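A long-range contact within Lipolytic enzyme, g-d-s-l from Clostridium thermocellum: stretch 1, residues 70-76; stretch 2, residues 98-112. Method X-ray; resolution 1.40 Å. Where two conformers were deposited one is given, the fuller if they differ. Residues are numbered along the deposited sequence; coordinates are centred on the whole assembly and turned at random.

Stretch 1 (70-76) MRITVNG
Stretch 2 98-112: GIVANLNQGNNVIRA

Strand 70-74 lies antiparallel to strand 106-112 (174° between directions, axes 4.8 Å apart); strand 98-103, connected to the latter through Asn104 and Gln105, runs 24° from strand 70-74 with its axis 9.1 Å away. Ile72 pairs with Ala112, Thr73 with Arg111 and Val74 with Ile110, at CA-CA distances of 4.7, 5.2 and 4.7 Å. Residues 70-74 are extended, from -135/145 at Met70 to -121/115 at Val74, as is stretch 2 apart from Gly106 at 99/-147; Asn75 and Gly76 turn to positive phi. The two stretches bury 607 Å² between them.

Met70 (chi1 m, chi2 t, chi3 m) bends its flexible thioether so that CE rests 3.7 Å from Ala112 CB. Arg71, partly exposed, contributes backbone: its O lies 3.5 Å from Ala112 CA in a CA-H...O contact. Ile72 (m, m) points to the face it shares with Val74, Ala112 and Ile110, all four buried, placing CD1 3.7 Å from Ala112 CB and CG2 3.9 Å from Ile99 CD1. Met70 CE and Ile72 CD1 approach the alanine methyl from directions about 90° apart, and its small side chain leaves room for both.

Thr73 makes the paired hydrogen bonds of the ladder: its N donates to Arg111 O (2.9 Å), and Arg111 N donates to Thr73 O (3.0 Å), both nearly straight at 168°. Its side chain (p) shares the other face with Arg111 (t, t, m), OG1 lying 3.4 Å from Arg111 CB. OG1 also hydrogen-bonds a water at 2.8 Å; that water donates to Val109 O (2.8 Å) and accepts from Gly76 N (3.0 Å), bridging the strands.

Val74 (t) returns to the Ile72 face. Its branched, apolar side chain sets CG1 4.0 Å from Leu103 CD2 and CG2 4.4 Å from Ile110 CG1. Asn75 leaves the strand with positive phi (57/33), yet its N still donates to Val109 O (2.8 Å). Gly76 follows at 84/-6, where a CB would jam against the preceding carbonyl, so glycine suits the turn.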

# COMPACT_ATOMS: atom_id res chain seq x y z
N MET A 70 -3.33 -7.53 4.43
CA MET A 70 -3.54 -7.46 2.99
C MET A 70 -2.60 -8.38 2.25
O MET A 70 -1.46 -8.59 2.66
CB MET A 70 -3.41 -6.03 2.46
CG MET A 70 -4.36 -5.06 3.12
SD MET A 70 -4.77 -3.66 2.07
CE MET A 70 -3.33 -2.61 2.33
N ARG A 71 -3.11 -8.94 1.15
CA ARG A 71 -2.35 -9.78 0.26
C ARG A 71 -1.67 -8.88 -0.77
O ARG A 71 -2.33 -8.12 -1.47
CB ARG A 71 -3.32 -10.74 -0.44
CG ARG A 71 -2.70 -12.00 -1.03
CD ARG A 71 -3.76 -12.89 -1.69
NE ARG A 71 -4.81 -13.29 -0.76
CZ ARG A 71 -6.04 -12.76 -0.73
NH1 ARG A 71 -6.91 -13.19 0.16
NH2 ARG A 71 -6.39 -11.81 -1.59
N ILE A 72 -0.35 -8.97 -0.85
CA ILE A 72 0.43 -8.13 -1.76
C ILE A 72 0.88 -8.94 -2.95
O ILE A 72 1.52 -9.98 -2.80
CB ILE A 72 1.65 -7.49 -1.06
CG1 ILE A 72 1.26 -6.93 0.32
CG2 ILE A 72 2.29 -6.43 -1.97
CD1 ILE A 72 0.14 -5.89 0.32
N THR A 73 0.56 -8.43 -4.13
CA THR A 73 0.98 -9.06 -5.37
C THR A 73 1.81 -8.11 -6.23
O THR A 73 1.57 -6.90 -6.24
CB THR A 73 -0.22 -9.60 -6.19
OG1 THR A 73 -1.17 -8.54 -6.41
CG2 THR A 73 -0.91 -10.74 -5.48
N VAL A 74 2.79 -8.68 -6.92
CA VAL A 74 3.57 -7.95 -7.91
C VAL A 74 3.38 -8.69 -9.22
O VAL A 74 3.75 -9.86 -9.34
CB VAL A 74 5.08 -7.89 -7.55
CG1 VAL A 74 5.89 -7.25 -8.69
CG2 VAL A 74 5.27 -7.12 -6.27
N ASN A 75 2.75 -8.03 -10.18
CA ASN A 75 2.42 -8.65 -11.46
C ASN A 75 1.58 -9.92 -11.27
O ASN A 75 1.67 -10.89 -12.04
CB ASN A 75 3.71 -8.90 -12.26
CG ASN A 75 4.58 -7.65 -12.36
OD1 ASN A 75 5.78 -7.66 -12.07
ND2 ASN A 75 3.96 -6.55 -12.73
N GLY A 76 0.74 -9.92 -10.23
CA GLY A 76 -0.13 -11.05 -9.92
C GLY A 76 0.53 -12.15 -9.11
O GLY A 76 -0.14 -13.11 -8.69
N GLY A 98 5.97 -1.77 5.46
CA GLY A 98 6.75 -1.97 4.25
C GLY A 98 7.21 -3.39 4.03
O GLY A 98 7.26 -4.20 4.97
N ILE A 99 7.52 -3.68 2.78
CA ILE A 99 8.19 -4.92 2.39
C ILE A 99 9.27 -4.58 1.39
O ILE A 99 9.27 -3.50 0.80
CB ILE A 99 7.22 -5.99 1.78
CG1 ILE A 99 6.51 -5.45 0.53
CG2 ILE A 99 6.24 -6.52 2.82
CD1 ILE A 99 5.82 -6.52 -0.28
N VAL A 100 10.19 -5.52 1.21
CA VAL A 100 11.15 -5.44 0.13
C VAL A 100 10.72 -6.47 -0.92
O VAL A 100 10.39 -7.60 -0.57
CB VAL A 100 12.59 -5.70 0.63
CG1 VAL A 100 13.56 -5.73 -0.52
CG2 VAL A 100 12.99 -4.62 1.62
N ALA A 101 10.71 -6.07 -2.18
CA ALA A 101 10.30 -6.95 -3.26
C ALA A 101 11.18 -6.75 -4.48
O ALA A 101 11.68 -5.65 -4.71
CB ALA A 101 8.85 -6.69 -3.63
N ASN A 102 11.35 -7.82 -5.24
CA ASN A 102 12.07 -7.74 -6.50
C ASN A 102 11.14 -7.20 -7.59
O ASN A 102 10.03 -7.71 -7.77
CB ASN A 102 12.64 -9.10 -6.91
CG ASN A 102 13.85 -9.49 -6.07
OD1 ASN A 102 14.05 -10.67 -5.78
ND2 ASN A 102 14.65 -8.51 -5.67
N LEU A 103 11.59 -6.16 -8.27
CA LEU A 103 10.85 -5.56 -9.38
C LEU A 103 11.63 -5.71 -10.67
O LEU A 103 12.86 -5.81 -10.65
CB LEU A 103 10.59 -4.07 -9.12
CG LEU A 103 9.83 -3.66 -7.84
CD1 LEU A 103 9.56 -2.17 -7.86
CD2 LEU A 103 8.53 -4.45 -7.68
N ASN A 104 10.92 -5.74 -11.79
CA ASN A 104 11.53 -5.80 -13.12
C ASN A 104 11.70 -4.40 -13.69
O ASN A 104 10.89 -3.52 -13.43
CB ASN A 104 10.65 -6.61 -14.08
CG ASN A 104 10.27 -7.97 -13.53
OD1 ASN A 104 11.13 -8.80 -13.23
ND2 ASN A 104 8.97 -8.22 -13.43
N GLN A 105 12.74 -4.20 -14.50
CA GLN A 105 12.90 -2.92 -15.19
C GLN A 105 11.62 -2.59 -15.95
O GLN A 105 11.07 -3.44 -16.66
CB GLN A 105 14.10 -2.93 -16.14
CG GLN A 105 14.41 -1.56 -16.74
CD GLN A 105 15.68 -1.54 -17.57
OE1 GLN A 105 16.66 -0.89 -17.20
NE2 GLN A 105 15.67 -2.23 -18.70
N GLY A 106 11.15 -1.36 -15.80
CA GLY A 106 9.91 -0.93 -16.42
C GLY A 106 8.77 -0.98 -15.42
O GLY A 106 8.97 -0.75 -14.23
N ASN A 107 7.58 -1.28 -15.92
CA ASN A 107 6.40 -1.27 -15.08
C ASN A 107 6.23 -2.55 -14.28
O ASN A 107 6.54 -3.65 -14.75
CB ASN A 107 5.14 -1.04 -15.89
CG ASN A 107 3.97 -0.69 -15.02
OD1 ASN A 107 4.00 0.31 -14.31
ND2 ASN A 107 2.93 -1.53 -15.04
N ASN A 108 5.72 -2.37 -13.07
CA ASN A 108 5.37 -3.45 -12.17
C ASN A 108 3.99 -3.14 -11.60
O ASN A 108 3.74 -2.04 -11.12
CB ASN A 108 6.39 -3.57 -11.05
CG ASN A 108 7.77 -3.91 -11.56
OD1 ASN A 108 8.16 -5.08 -11.57
ND2 ASN A 108 8.50 -2.89 -12.00
N VAL A 109 3.11 -4.12 -11.69
CA VAL A 109 1.74 -3.93 -11.22
C VAL A 109 1.68 -4.37 -9.75
O VAL A 109 1.80 -5.55 -9.45
CB VAL A 109 0.74 -4.75 -12.07
CG1 VAL A 109 -0.67 -4.46 -11.65
CG2 VAL A 109 0.92 -4.45 -13.58
N ILE A 110 1.52 -3.40 -8.85
CA ILE A 110 1.56 -3.69 -7.42
C ILE A 110 0.18 -3.51 -6.80
O ILE A 110 -0.39 -2.43 -6.86
CB ILE A 110 2.62 -2.82 -6.71
CG1 ILE A 110 4.00 -3.01 -7.39
CG2 ILE A 110 2.67 -3.14 -5.20
CD1 ILE A 110 5.21 -2.48 -6.65
N ARG A 111 -0.36 -4.59 -6.24
CA ARG A 111 -1.71 -4.59 -5.68
C ARG A 111 -1.71 -5.02 -4.22
O ARG A 111 -1.02 -5.97 -3.83
CB ARG A 111 -2.65 -5.48 -6.50
CG ARG A 111 -4.11 -5.45 -6.02
CD ARG A 111 -4.97 -6.46 -6.74
NE ARG A 111 -5.10 -6.15 -8.16
CZ ARG A 111 -5.96 -6.75 -8.97
NH1 ARG A 111 -6.77 -7.70 -8.49
NH2 ARG A 111 -6.01 -6.40 -10.25
N ALA A 112 -2.51 -4.31 -3.42
CA ALA A 112 -2.75 -4.65 -2.02
C ALA A 112 -4.24 -4.93 -1.85
O ALA A 112 -5.06 -4.02 -1.99
CB ALA A 112 -2.30 -3.51 -1.12
O HOH W 1 -0.17 -7.48 -8.82